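Local coordinates for fructokinase (Vibrio cholerae serotype O1, PDB 5EYN) that catalyses the ATP-dependent phosphorylation of fructose, as a sugar kinase of the PfkB family, at the FRU/BEF/ADP site and the interface of chains A and B. Numbering follows the deposited sequence. Chains: chain A/B, Fructokinase.

Contact 1: the FRU/BEF/ADP site. Residues chain A 26, 28, 30, 45-46, 49, 108, 113, 115, 144, 174, 176, 234, 236-237, 256, 261, 263-266, 268, 296, 300. With FRU (beta-D-fructofuranose), chain C; BEF (beryllium trifluoride ion), chain D; ADP (adenosine-5'-diphosphate), chain E.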
loop_
_atom_site.group_PDB
_atom_site.type_symbol
_atom_site.label_atom_id
_atom_site.label_comp_id
_atom_site.label_asym_id
_atom_site.label_seq_id
_atom_site.Cartn_x
_atom_site.Cartn_y
_atom_site.Cartn_z
ATOM N N ASP A 26 0.078 14.858 4.686
ATOM C CA ASP A 26 0.484 13.506 4.320
ATOM C C ASP A 26 1.849 13.443 3.677
ATOM O O ASP A 26 2.057 14.004 2.618
ATOM C CB ASP A 26 -0.548 12.864 3.387
ATOM C CG ASP A 26 -0.792 13.640 2.093
ATOM O OD1 ASP A 26 -0.879 12.970 1.017
ATOM O OD2 ASP A 26 -0.952 14.887 2.126
ATOM N N VAL A 28 4.008 10.601 1.966
ATOM C CA VAL A 28 3.590 9.375 1.322
ATOM C C VAL A 28 4.715 8.786 0.516
ATOM O O VAL A 28 5.619 9.496 0.092
ATOM C CB VAL A 28 2.406 9.590 0.378
ATOM C CG1 VAL A 28 1.385 10.586 0.941
ATOM C CG2 VAL A 28 2.833 9.989 -0.986
ATOM N N ASP A 30 5.260 7.384 -3.015
ATOM C CA ASP A 30 4.742 7.284 -4.366
ATOM C C ASP A 30 5.492 6.162 -5.089
ATOM O O ASP A 30 6.726 6.190 -5.231
ATOM C CB ASP A 30 4.961 8.588 -5.144
ATOM C CG ASP A 30 4.069 9.738 -4.691
ATOM O OD1 ASP A 30 2.940 9.501 -4.215
ATOM O OD2 ASP A 30 4.498 10.897 -4.898
ATOM N N GLY A 45 4.070 13.058 -1.191
ATOM C CA GLY A 45 3.062 13.626 -0.308
ATOM C C GLY A 45 3.154 15.140 -0.398
ATOM O O GLY A 45 4.169 15.722 -0.049
ATOM N N ALA A 46 2.086 15.788 -0.853
ATOM C CA ALA A 46 2.177 17.195 -1.227
ATOM C C ALA A 46 2.817 18.096 -0.170
ATOM O O ALA A 46 3.730 18.837 -0.490
ATOM C CB ALA A 46 0.830 17.746 -1.657
ATOM N N ASN A 49 6.468 17.389 -0.012
ATOM C CA ASN A 49 7.094 17.910 -1.220
ATOM C C ASN A 49 7.352 19.389 -1.077
ATOM O O ASN A 49 8.434 19.884 -1.412
ATOM C CB ASN A 49 6.183 17.670 -2.427
ATOM C CG ASN A 49 5.965 16.204 -2.733
ATOM O OD1 ASN A 49 6.768 15.348 -2.381
ATOM N ND2 ASN A 49 4.876 15.918 -3.426
ATOM N N HIS A 108 -2.449 12.599 -15.526
ATOM C CA HIS A 108 -1.881 13.758 -14.841
ATOM C C HIS A 108 -2.636 14.053 -13.557
ATOM O O HIS A 108 -3.862 13.927 -13.499
ATOM C CB HIS A 108 -1.928 15.008 -15.727
ATOM C CG HIS A 108 -1.587 16.269 -14.991
ATOM N ND1 HIS A 108 -2.505 16.965 -14.230
ATOM C CD2 HIS A 108 -0.421 16.948 -14.882
ATOM C CE1 HIS A 108 -1.919 18.019 -13.692
ATOM N NE2 HIS A 108 -0.654 18.032 -14.070
ATOM N N PHE A 113 -3.228 9.079 -9.618
ATOM C CA PHE A 113 -2.937 8.470 -8.321
ATOM C C PHE A 113 -3.988 7.478 -7.869
ATOM O O PHE A 113 -5.175 7.728 -8.009
ATOM C CB PHE A 113 -2.829 9.549 -7.243
ATOM C CG PHE A 113 -1.796 10.597 -7.537
ATOM C CD1 PHE A 113 -2.180 11.904 -7.738
ATOM C CD2 PHE A 113 -0.448 10.284 -7.593
ATOM C CE1 PHE A 113 -1.239 12.879 -8.008
ATOM C CE2 PHE A 113 0.502 11.263 -7.861
ATOM C CZ PHE A 113 0.108 12.559 -8.069
ATOM N N PHE A 115 -4.741 5.687 -4.215
ATOM C CA PHE A 115 -4.386 5.641 -2.808
ATOM C C PHE A 115 -4.663 4.273 -2.223
ATOM O O PHE A 115 -5.813 3.849 -2.142
ATOM C CB PHE A 115 -5.151 6.734 -2.056
ATOM C CG PHE A 115 -4.654 8.110 -2.392
ATOM C CD1 PHE A 115 -3.784 8.768 -1.551
ATOM C CD2 PHE A 115 -4.987 8.698 -3.598
ATOM C CE1 PHE A 115 -3.273 10.002 -1.892
ATOM C CE2 PHE A 115 -4.483 9.929 -3.935
ATOM C CZ PHE A 115 -3.623 10.585 -3.093
ATOM N N ILE A 144 -6.099 16.869 1.524
ATOM C CA ILE A 144 -6.111 15.544 2.099
ATOM C C ILE A 144 -6.159 15.652 3.627
ATOM O O ILE A 144 -6.760 14.809 4.297
ATOM C CB ILE A 144 -4.934 14.692 1.593
ATOM C CG1 ILE A 144 -5.314 14.078 0.254
ATOM C CG2 ILE A 144 -4.560 13.589 2.594
ATOM C CD1 ILE A 144 -4.231 13.216 -0.355
ATOM N N ASN A 174 -5.380 20.782 -3.916
ATOM C CA ASN A 174 -4.673 19.563 -4.271
ATOM C C ASN A 174 -5.615 18.368 -4.131
ATOM O O ASN A 174 -5.375 17.417 -3.382
ATOM C CB ASN A 174 -3.440 19.384 -3.382
ATOM C CG ASN A 174 -2.196 19.153 -4.160
ATOM O OD1 ASN A 174 -2.236 18.794 -5.342
ATOM N ND2 ASN A 174 -1.069 19.411 -3.521
ATOM N N ARG A 176 -7.829 15.194 -4.086
ATOM C CA ARG A 176 -7.714 13.760 -4.272
ATOM C C ARG A 176 -8.982 13.140 -3.684
ATOM O O ARG A 176 -9.016 12.719 -2.520
ATOM C CB ARG A 176 -6.463 13.221 -3.570
ATOM C CG ARG A 176 -5.154 13.940 -3.931
ATOM C CD ARG A 176 -4.654 13.631 -5.333
ATOM N NE ARG A 176 -3.334 14.218 -5.476
ATOM C CZ ARG A 176 -3.091 15.451 -5.892
ATOM N NH1 ARG A 176 -4.054 16.247 -6.310
ATOM N NH2 ARG A 176 -1.844 15.888 -5.922
ATOM N N THR A 234 -2.653 27.953 -11.395
ATOM C CA THR A 234 -1.631 27.425 -12.279
ATOM C C THR A 234 -2.244 27.002 -13.604
ATOM O O THR A 234 -3.371 26.495 -13.667
ATOM C CB THR A 234 -0.846 26.275 -11.630
ATOM O OG1 THR A 234 -1.744 25.234 -11.245
ATOM C CG2 THR A 234 -0.088 26.773 -10.403
ATOM N N GLY A 236 -0.351 25.138 -16.067
ATOM C CA GLY A 236 0.618 24.246 -16.696
ATOM C C GLY A 236 1.731 25.027 -17.372
ATOM O O GLY A 236 2.288 25.949 -16.792
ATOM N N ALA A 237 2.064 24.648 -18.603
ATOM C CA ALA A 237 3.118 25.309 -19.364
ATOM C C ALA A 237 2.908 26.810 -19.551
ATOM O O ALA A 237 3.864 27.542 -19.804
ATOM C CB ALA A 237 3.258 24.640 -20.715
ATOM N N VAL A 256 8.612 23.646 -20.728
ATOM C CA VAL A 256 9.470 22.488 -20.869
ATOM C C VAL A 256 8.604 21.292 -21.212
ATOM O O VAL A 256 7.372 21.312 -21.092
ATOM C CB VAL A 256 10.258 22.184 -19.566
ATOM C CG1 VAL A 256 11.132 23.369 -19.182
ATOM C CG2 VAL A 256 9.308 21.803 -18.427
ATOM N N THR A 261 5.204 14.834 -14.273
ATOM C CA THR A 261 4.534 15.997 -13.713
ATOM C C THR A 261 4.193 15.835 -12.237
ATOM O O THR A 261 3.682 16.773 -11.636
ATOM C CB THR A 261 3.229 16.323 -14.469
ATOM O OG1 THR A 261 2.369 15.178 -14.461
ATOM C CG2 THR A 261 3.543 16.728 -15.898
ATOM N N GLY A 263 3.769 16.162 -8.614
ATOM C CA GLY A 263 4.261 17.153 -7.688
ATOM C C GLY A 263 4.766 18.478 -8.262
ATOM O O GLY A 263 5.297 19.280 -7.498
ATOM N N ALA A 264 4.638 18.714 -9.573
ATOM C CA ALA A 264 5.044 20.002 -10.140
ATOM C C ALA A 264 4.346 21.161 -9.422
ATOM O O ALA A 264 4.914 22.219 -9.168
ATOM C CB ALA A 264 4.739 20.066 -11.625
ATOM N N GLY A 265 3.102 20.946 -9.033
ATOM C CA GLY A 265 2.318 21.978 -8.373
ATOM C C GLY A 265 2.878 22.258 -6.994
ATOM O O GLY A 265 2.800 23.385 -6.524
ATOM N N ASP A 266 3.431 21.238 -6.345
ATOM C CA ASP A 266 3.997 21.403 -5.007
ATOM C C ASP A 266 5.332 22.131 -5.082
ATOM O O ASP A 266 5.663 22.930 -4.209
ATOM C CB ASP A 266 4.173 20.061 -4.317
ATOM C CG ASP A 266 2.885 19.284 -4.217
ATOM O OD1 ASP A 266 1.807 19.931 -4.076
ATOM O OD2 ASP A 266 2.969 18.035 -4.273
ATOM N N PHE A 268 6.022 24.335 -7.327
ATOM C CA PHE A 268 5.520 25.688 -7.531
ATOM C C PHE A 268 5.219 26.364 -6.190
ATOM O O PHE A 268 5.713 27.450 -5.907
ATOM C CB PHE A 268 4.271 25.623 -8.413
ATOM C CG PHE A 268 3.654 26.965 -8.716
ATOM C CD1 PHE A 268 3.902 27.613 -9.923
ATOM C CD2 PHE A 268 2.831 27.586 -7.797
ATOM C CE1 PHE A 268 3.322 28.845 -10.197
ATOM C CE2 PHE A 268 2.273 28.829 -8.059
ATOM C CZ PHE A 268 2.508 29.453 -9.260
ATOM N N ASN A 296 7.137 29.356 -10.892
ATOM C CA ASN A 296 7.072 28.784 -12.229
ATOM C C ASN A 296 8.362 28.040 -12.578
ATOM O O ASN A 296 8.311 26.975 -13.180
ATOM C CB ASN A 296 6.819 29.866 -13.267
ATOM C CG ASN A 296 5.361 30.236 -13.415
ATOM O OD1 ASN A 296 4.456 29.422 -13.216
ATOM N ND2 ASN A 296 5.132 31.471 -13.832
ATOM N N ALA A 300 8.586 23.992 -13.355
ATOM C CA ALA A 300 9.173 23.483 -14.602
ATOM C C ALA A 300 10.294 22.516 -14.305
ATOM O O ALA A 300 10.318 21.405 -14.833
ATOM C CB ALA A 300 9.673 24.619 -15.448
HETATM C C1 FRU C . -0.936 13.233 -2.294
HETATM C C2 FRU C . -0.169 13.175 -3.608
HETATM C C3 FRU C . 1.136 12.406 -3.609
HETATM C C4 FRU C . 2.042 13.189 -4.502
HETATM C C5 FRU C . 1.504 14.568 -4.343
HETATM C C6 FRU C . 1.638 15.432 -5.572
HETATM O O1 FRU C . -0.243 13.970 -1.335
HETATM O O2 FRU C . -1.034 12.604 -4.543
HETATM O O3 FRU C . 0.867 11.096 -4.010
HETATM O O4 FRU C . 3.375 13.155 -4.121
HETATM O O5 FRU C . 0.140 14.485 -3.967
HETATM O O6 FRU C . 1.094 16.713 -5.365
HETATM BE BE BEF D . 0.859 18.312 -8.353
HETATM F F1 BEF D . 1.251 17.088 -9.205
HETATM F F2 BEF D . 1.890 18.644 -7.232
HETATM F F3 BEF D . -0.392 18.041 -7.543
HETATM P PB ADP E . 1.291 19.149 -10.606
HETATM O O1B ADP E . 2.214 18.849 -9.454
HETATM O O2B ADP E . -0.153 19.054 -10.168
HETATM O O3B ADP E . 1.557 18.151 -11.704
HETATM P PA ADP E . 1.109 21.159 -12.527
HETATM O O1A ADP E . 1.538 20.072 -13.498
HETATM O O2A ADP E . -0.403 21.169 -12.511
HETATM O O3A ADP E . 1.602 20.623 -11.126
HETATM O "O5'" ADP E . 1.604 22.619 -12.963
HETATM C "C5'" ADP E . 1.991 23.560 -12.024
HETATM C "C4'" ADP E . 3.107 24.487 -12.446
HETATM O "O4'" ADP E . 4.211 23.739 -12.903
HETATM C "C3'" ADP E . 2.774 25.468 -13.514
HETATM O "O3'" ADP E . 2.160 26.605 -12.986
HETATM C "C2'" ADP E . 4.110 25.773 -14.057
HETATM O "O2'" ADP E . 4.836 26.631 -13.260
HETATM C "C1'" ADP E . 4.758 24.449 -13.979
HETATM N N9 ADP E . 4.614 23.648 -15.162
HETATM C C8 ADP E . 3.805 22.590 -15.353
HETATM N N7 ADP E . 3.980 22.096 -16.569
HETATM C C5 ADP E . 4.907 22.820 -17.197
HETATM C C6 ADP E . 5.506 22.786 -18.446
HETATM N N6 ADP E . 5.135 21.807 -19.418
HETATM N N1 ADP E . 6.431 23.693 -18.747
HETATM C C2 ADP E . 6.828 24.642 -17.879
HETATM N N3 ADP E . 6.269 24.711 -16.648
HETATM C C4 ADP E . 5.327 23.821 -16.304
HETATM O O HOH W 1 -1.852 16.125 -0.230
HETATM O O HOH W 2 -1.477 23.606 -13.592
HETATM O O HOH W 3 6.706 27.213 -15.491
#
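Fructose, beryllium trifluoride and ADP lie end to end in the active-site cleft of this PfkB kinase. FRU is almost wholly enclosed, with 256 of its 258 Å² hidden. A:Arg176 grips the sugar. Its CB leads to a CG anti to the carbonyl carbon (chi1 -53°), and the chain bends at chi2 (-72°), bringing CD close to the anomeric hydroxyl O2. A:Arg176 NE donates to FRU O2 at 3.0 Å, in the guanidinium plane. At the tip, A:Arg176 NH2 donates to FRU O5, the ring oxygen, and to BEF F3, and lies 3.1 Å from FRU O6; NH1 and NH2 also make weak bonds to A:Asn174 OD1. The guanidinium thus holds the sugar side-on while touching the phosphoryl mimic. FRU O2 sits over the centre of one face of the A:Phe113 ring. A:Asp30 reads the opposite edge of the sugar as a fork: OD1 accepts from FRU O3 and OD2 from FRU O4, each at 2.6 Å and each through a syn lone pair. FRU O4 also accepts from A:Gly45 N and A:Asn49 ND2. A:Asp266 OD2 lies 2.5 Å from FRU O6, the hydroxyl to be phosphorylated, and by family precedent is the catalytic base. Its carboxylate is fixed by A:Asn49 ND2 on the anti lone pair of OD2 and by A:Asn174 ND2 on the syn lone pair of OD1, which may steady its charge. BEF and ADP are poorly ordered, so their shortest contacts carry no weight. A:His108 NE2 donates to ADP O1A, an alpha-phosphate oxygen, nearly straight (173° at H). The backbone of A:Val256, also poorly ordered, recognises the adenine edge: its N donates to ADP N1 at 2.9 Å and its O accepts from N6, while A:Gly236 and A:Ala237 cover the adenine face. The A:Gly263 to A:Asp266 segment, the PfkB GAGD motif, opens helix 264-278, whose N-terminal end faces the phosphates, with strand 28-33 and helix 46-56 around the sugar.

Contact 2: the interface of chains A and B. Residues chain A 34, 37-41; chain B 34, 37-41.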
loop_
_atom_site.group_PDB
_atom_site.type_symbol
_atom_site.label_atom_id
_atom_site.label_comp_id
_atom_site.label_asym_id
_atom_site.label_seq_id
_atom_site.Cartn_x
_atom_site.Cartn_y
_atom_site.Cartn_z
ATOM N N ASP A 34 8.801 2.347 -13.434
ATOM C CA ASP A 34 10.102 2.560 -14.049
ATOM C C ASP A 34 10.564 1.214 -14.570
ATOM O O ASP A 34 11.316 0.498 -13.904
ATOM C CB ASP A 34 11.084 3.132 -13.024
ATOM C CG ASP A 34 12.317 3.727 -13.658
ATOM O OD1 ASP A 34 12.185 4.479 -14.645
ATOM O OD2 ASP A 34 13.420 3.441 -13.150
ATOM N N GLN A 37 8.041 -4.034 -14.898
ATOM C CA GLN A 37 7.846 -4.853 -13.710
ATOM C C GLN A 37 8.276 -4.185 -12.409
ATOM O O GLN A 37 8.251 -4.833 -11.377
ATOM C CB GLN A 37 8.593 -6.181 -13.846
ATOM C CG GLN A 37 8.062 -7.285 -12.946
ATOM C CD GLN A 37 8.698 -8.645 -13.209
ATOM O OE1 GLN A 37 9.481 -8.812 -14.151
ATOM N NE2 GLN A 37 8.359 -9.632 -12.366
ATOM N N HIS A 38 8.690 -2.921 -12.456
ATOM C CA HIS A 38 9.236 -2.252 -11.284
ATOM C C HIS A 38 8.560 -0.933 -10.988
ATOM O O HIS A 38 8.125 -0.222 -11.888
ATOM C CB HIS A 38 10.707 -1.920 -11.482
ATOM C CG HIS A 38 11.615 -3.099 -11.530
ATOM N ND1 HIS A 38 11.840 -3.812 -12.684
ATOM C CD2 HIS A 38 12.378 -3.673 -10.574
ATOM C CE1 HIS A 38 12.709 -4.775 -12.440
ATOM N NE2 HIS A 38 13.056 -4.709 -11.169
ATOM N N TYR A 39 8.516 -0.607 -9.704
ATOM C CA TYR A 39 8.224 0.740 -9.241
ATOM C C TYR A 39 9.464 1.344 -8.605
ATOM O O TYR A 39 10.158 0.675 -7.838
ATOM C CB TYR A 39 7.137 0.729 -8.167
ATOM C CG TYR A 39 5.763 0.371 -8.655
ATOM C CD1 TYR A 39 5.047 1.230 -9.468
ATOM C CD2 TYR A 39 5.172 -0.824 -8.281
ATOM C CE1 TYR A 39 3.787 0.896 -9.912
ATOM C CE2 TYR A 39 3.926 -1.154 -8.713
ATOM C CZ TYR A 39 3.241 -0.301 -9.537
ATOM O OH TYR A 39 1.984 -0.645 -9.975
ATOM N N LEU A 40 9.699 2.625 -8.881
ATOM C CA LEU A 40 10.582 3.429 -8.064
ATOM C C LEU A 40 9.880 3.701 -6.760
ATOM O O LEU A 40 8.687 3.989 -6.746
ATOM C CB LEU A 40 10.839 4.767 -8.736
ATOM C CG LEU A 40 11.861 4.783 -9.863
ATOM C CD1 LEU A 40 11.728 6.073 -10.646
ATOM C CD2 LEU A 40 13.264 4.625 -9.291
ATOM N N LYS A 41 10.631 3.631 -5.671
ATOM C CA LYS A 41 10.139 3.992 -4.351
ATOM C C LYS A 41 10.476 5.467 -4.152
ATOM O O LYS A 41 11.595 5.808 -3.799
ATOM C CB LYS A 41 10.826 3.155 -3.284
ATOM C CG LYS A 41 10.354 3.457 -1.881
ATOM C CD LYS A 41 11.143 2.715 -0.826
ATOM C CE LYS A 41 12.418 3.409 -0.476
ATOM N NZ LYS A 41 13.195 2.557 0.455
ATOM N N ASP B 34 14.463 -4.834 -5.560
ATOM C CA ASP B 34 15.283 -5.274 -6.678
ATOM C C ASP B 34 16.050 -4.059 -7.160
ATOM O O ASP B 34 15.638 -3.379 -8.103
ATOM C CB ASP B 34 14.402 -5.857 -7.784
ATOM C CG ASP B 34 15.179 -6.667 -8.792
ATOM O OD1 ASP B 34 16.018 -7.494 -8.382
ATOM O OD2 ASP B 34 14.933 -6.472 -10.000
ATOM N N GLN B 37 16.554 1.405 -5.183
ATOM C CA GLN B 37 15.465 2.361 -5.323
ATOM C C GLN B 37 14.196 1.782 -5.939
ATOM O O GLN B 37 13.270 2.532 -6.194
ATOM C CB GLN B 37 15.910 3.562 -6.161
ATOM C CG GLN B 37 15.073 4.812 -5.943
ATOM C CD GLN B 37 15.624 6.045 -6.649
ATOM O OE1 GLN B 37 16.712 6.012 -7.235
ATOM N NE2 GLN B 37 14.865 7.149 -6.595
ATOM N N HIS B 38 14.160 0.478 -6.201
ATOM C CA HIS B 38 13.040 -0.129 -6.904
ATOM C C HIS B 38 12.453 -1.314 -6.169
ATOM O O HIS B 38 13.155 -2.053 -5.487
ATOM C CB HIS B 38 13.472 -0.665 -8.260
ATOM C CG HIS B 38 13.843 0.377 -9.256
ATOM N ND1 HIS B 38 15.100 0.932 -9.312
ATOM C CD2 HIS B 38 13.132 0.946 -10.255
ATOM C CE1 HIS B 38 15.152 1.796 -10.308
ATOM N NE2 HIS B 38 13.973 1.819 -10.900
ATOM N N TYR B 39 11.154 -1.496 -6.356
ATOM C CA TYR B 39 10.476 -2.739 -6.028
ATOM C C TYR B 39 10.018 -3.427 -7.301
ATOM O O TYR B 39 9.490 -2.776 -8.204
ATOM C CB TYR B 39 9.224 -2.478 -5.191
ATOM C CG TYR B 39 9.481 -2.001 -3.791
ATOM C CD1 TYR B 39 10.025 -2.841 -2.838
ATOM C CD2 TYR B 39 9.156 -0.708 -3.417
ATOM C CE1 TYR B 39 10.258 -2.398 -1.556
ATOM C CE2 TYR B 39 9.379 -0.269 -2.151
ATOM C CZ TYR B 39 9.941 -1.108 -1.226
ATOM O OH TYR B 39 10.170 -0.654 0.052
ATOM N N LEU B 40 10.168 -4.749 -7.341
ATOM C CA LEU B 40 9.440 -5.569 -8.284
ATOM C C LEU B 40 8.002 -5.612 -7.841
ATOM O O LEU B 40 7.723 -5.744 -6.653
ATOM C CB LEU B 40 9.973 -6.991 -8.257
ATOM C CG LEU B 40 11.264 -7.255 -9.018
ATOM C CD1 LEU B 40 11.837 -8.592 -8.594
ATOM C CD2 LEU B 40 10.996 -7.218 -10.517
ATOM N N LYS B 41 7.095 -5.525 -8.802
ATOM C CA LYS B 41 5.671 -5.682 -8.557
ATOM C C LYS B 41 5.354 -7.159 -8.773
ATOM O O LYS B 41 5.182 -7.601 -9.898
ATOM C CB LYS B 41 4.871 -4.834 -9.532
ATOM C CG LYS B 41 3.377 -4.924 -9.329
ATOM C CD LYS B 41 2.595 -4.183 -10.391
ATOM C CE LYS B 41 2.411 -4.994 -11.632
ATOM N NZ LYS B 41 1.763 -4.156 -12.668
#
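Two copies of strand 38-44 meet antiparallel across a two-fold axis, forming a continuous inter-chain sheet in the deposited assembly. The symmetric pairing is consistent with a dimer, although the structure alone does not establish the state in solution. Every contact has a twin with the chains exchanged.

Backbone hydrogen bonds set the register. At the centre, A:Tyr39 N donates to B:Tyr39 O at 2.8 Å, nearly along the C=O axis, and the reciprocal bond closes the pair. Further out, A:Lys41 N donates to B:Gln37 O at 2.9 Å, with the donor above the carbonyl plane.

The polar side-chain contact joins A:His38 to B:Asp34. With CG anti to the carbonyl carbon (chi1 -68°), the imidazole reaches across the boundary and A:His38 NE2 donates to B:Asp34 OD2 at 2.8 Å. The bond is almost straight (176° at H), and the carboxylate receives it on the anti lone pair of OD2. Ring and carboxylate planes are 13° apart, so the two groups are nearly coplanar. The neighbouring carboxylate may favour a protonated imidazole, though the charge is not seen.

Apolar packing uses the face of the same ring. B:Leu40 lies alongside A:His38, pointing the same way, and its CD2 methyl sits over the imidazole, displaced toward the rim. B:Leu40 CD2 also meets A:Gln37 CG at 3.8 Å, so ring and extended glutamine chain meet it on two adjoining sides. The aliphatic part of A:Lys41, bent at chi3, crosses B:Tyr39 obliquely: its CD lies 3.7 Å from ring atom CE2 and 3.6 Å from the phenol oxygen OH of B:Tyr39.

The C-alpha centres of contact 1 and contact 2 lie about 21 Å apart, and the two share no residue. Part of contact 1, from A:Asp26 to A:Asn49, is nevertheless near contact 2 in sequence. Strand 28-33 carries A:Val28 and A:Asp30 of contact 1 and ends just before A:Asp34 of contact 2. Strand 38-44 supplies the paired segment of contact 2 and leads into A:Gly45 and A:Ala46, where helix 46-56 begins beside the sugar. The inter-chain sheet is connected through short covalent stretches to the fructose pocket of each subunit. This could let dimerisation steady the sugar site, but the structure alone does not show communication between them.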